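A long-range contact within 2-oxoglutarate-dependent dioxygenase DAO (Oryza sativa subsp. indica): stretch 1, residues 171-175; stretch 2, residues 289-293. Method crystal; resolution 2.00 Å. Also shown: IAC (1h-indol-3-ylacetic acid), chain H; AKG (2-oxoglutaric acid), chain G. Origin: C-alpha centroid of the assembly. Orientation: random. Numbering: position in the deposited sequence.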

# COMPACT_ATOMS: atom_id res chain seq x y z
N GLN B 171 -13.49 9.53 -19.32
CA GLN B 171 -13.46 9.36 -20.76
C GLN B 171 -12.09 9.73 -21.35
O GLN B 171 -11.23 10.31 -20.65
CB GLN B 171 -14.51 10.23 -21.46
CG GLN B 171 -15.78 10.57 -20.69
CD GLN B 171 -16.37 11.93 -21.12
OE1 GLN B 171 -15.77 12.64 -21.93
NE2 GLN B 171 -17.52 12.28 -20.56
N VAL B 172 -11.91 9.49 -22.65
CA VAL B 172 -10.60 9.65 -23.28
C VAL B 172 -10.28 11.13 -23.50
O VAL B 172 -10.99 11.83 -24.22
CB VAL B 172 -10.53 8.90 -24.62
CG1 VAL B 172 -9.13 9.11 -25.19
CG2 VAL B 172 -10.84 7.43 -24.47
N HIS B 173 -9.12 11.55 -23.01
CA HIS B 173 -8.70 12.93 -23.17
C HIS B 173 -7.20 13.00 -23.01
O HIS B 173 -6.54 12.04 -22.59
CB HIS B 173 -9.36 13.81 -22.11
CG HIS B 173 -8.91 13.47 -20.73
ND1 HIS B 173 -9.16 12.25 -20.13
CD2 HIS B 173 -8.18 14.17 -19.83
CE1 HIS B 173 -8.64 12.23 -18.92
NE2 HIS B 173 -8.04 13.38 -18.71
N THR B 174 -6.66 14.17 -23.32
CA THR B 174 -5.29 14.53 -23.00
C THR B 174 -5.39 15.57 -21.89
O THR B 174 -6.39 16.25 -21.77
CB THR B 174 -4.52 15.11 -24.20
OG1 THR B 174 -5.21 16.26 -24.71
CG2 THR B 174 -4.31 14.06 -25.29
N ASP B 175 -4.32 15.71 -21.12
CA ASP B 175 -4.18 16.86 -20.25
C ASP B 175 -3.79 18.06 -21.10
O ASP B 175 -2.93 17.94 -21.98
CB ASP B 175 -3.09 16.62 -19.20
CG ASP B 175 -3.40 15.45 -18.29
OD1 ASP B 175 -4.59 15.06 -18.18
OD2 ASP B 175 -2.46 14.92 -17.68
N GLU B 289 -12.94 19.81 -27.82
CA GLU B 289 -11.83 18.98 -28.30
C GLU B 289 -10.86 18.86 -27.13
O GLU B 289 -10.09 19.79 -26.86
CB GLU B 289 -11.19 19.59 -29.54
CG GLU B 289 -12.16 19.61 -30.74
CD GLU B 289 -11.62 20.28 -31.99
OE1 GLU B 289 -10.65 21.06 -31.92
OE2 GLU B 289 -12.17 20.00 -33.08
N ARG B 290 -10.91 17.74 -26.42
CA ARG B 290 -10.13 17.57 -25.20
C ARG B 290 -9.03 16.52 -25.30
O ARG B 290 -8.35 16.23 -24.32
CB ARG B 290 -11.04 17.26 -24.02
CG ARG B 290 -12.26 18.16 -23.91
CD ARG B 290 -12.80 18.21 -22.49
NE ARG B 290 -13.95 19.09 -22.37
CZ ARG B 290 -13.87 20.39 -22.08
NH1 ARG B 290 -14.97 21.12 -21.99
NH2 ARG B 290 -12.69 20.95 -21.88
N ALA B 291 -8.86 15.95 -26.49
CA ALA B 291 -7.83 14.94 -26.70
C ALA B 291 -6.73 15.45 -27.61
O ALA B 291 -6.09 14.67 -28.31
CB ALA B 291 -8.43 13.67 -27.28
N GLY B 292 -6.48 16.75 -27.61
CA GLY B 292 -5.42 17.34 -28.42
C GLY B 292 -5.82 17.77 -29.81
O GLY B 292 -5.02 18.43 -30.49
N GLU B 293 -7.03 17.44 -30.26
CA GLU B 293 -7.44 17.84 -31.61
C GLU B 293 -7.35 19.34 -31.77
O GLU B 293 -7.00 19.84 -32.85
CB GLU B 293 -8.87 17.37 -31.91
CG GLU B 293 -9.17 15.92 -31.50
CD GLU B 293 -9.75 15.86 -30.10
OE1 GLU B 293 -10.59 14.98 -29.85
OE2 GLU B 293 -9.38 16.74 -29.29
C IAC H . -9.38 21.28 -20.09
C1 IAC H . -9.99 21.56 -18.91
C2 IAC H . -11.32 21.13 -18.68
C3 IAC H . -11.99 20.42 -19.65
C4 IAC H . -11.35 20.13 -20.84
C5 IAC H . -10.07 20.57 -21.05
C7 IAC H . -9.13 22.25 -18.15
C8 IAC H . -7.95 22.42 -18.85
C17 IAC H . -9.22 22.85 -16.75
C18 IAC H . -8.98 21.84 -15.65
N IAC H . -8.11 21.81 -20.06
O2 IAC H . -9.64 21.95 -14.58
O3 IAC H . -8.11 20.93 -15.80
C1 AKG G . -5.85 12.50 -15.35
O1 AKG G . -4.81 12.20 -14.73
O2 AKG G . -6.00 13.61 -15.91
C2 AKG G . -6.93 11.52 -15.43
O5 AKG G . -7.32 11.12 -16.52
C3 AKG G . -7.57 11.00 -14.16
C4 AKG G . -6.49 10.75 -13.12
C5 AKG G . -7.12 10.21 -11.86
O3 AKG G . -6.87 9.03 -11.53
O4 AKG G . -7.87 10.96 -11.20

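Segments far apart in sequence are often joined by very few polar links, with close packing supplying the rest, and this contact in the dioxygenase DAO is a compact example. Touching residues are at least 116 positions apart in sequence, yet the two stretches come within 4.2 Å at the CA atoms of His173 and Ala291. Stretch 1 turns a corner at Val172, while stretch 2 has no regular helix or strand, and no extended ladder joins them. A single hydrogen bond crosses instead: Thr174 N donates to Arg290 O over 2.8 Å, and its angle of 168° is nearly straight. Gly292, at phi 90° and psi -8°, adopts a conformation in which a CB would be jammed against the carbonyl O of Ala291; glycine avoids that conflict.

Packing gathers round the Arg290 carbonyl. His173 CB lies 3.4 Å from Arg290 O, and His173 CB is 4.3 Å from Arg290 CB. Both side chains then lead away from the opposing stretch. The His173 ring is steadied within its own stretch, where His173 ND1 donates to Gln171 O at 2.9 Å, and His173 NE2 makes a weak hydrogen bond of 3.5 Å to O2 of 2-oxoglutaric acid.

Thr174 points toward stretch 2 and is buried. Thr174 OG1 lies 3.2 Å from Gly292 N, but the angle is poor and proximity alone makes no hydrogen bond; the hydroxyl is satisfied elsewhere in the structure. Thr174 OG1 also packs 3.4 Å from Ala291 C. Within stretch 2, Ala291 N donates to Glu293 OE2 at 3.0 Å, so the Glu293 carboxylate folds back to the Ala291 backbone. Together the two stretches bury 195 Å², a small interface in which one well-aligned backbone bond is accompanied by close packing.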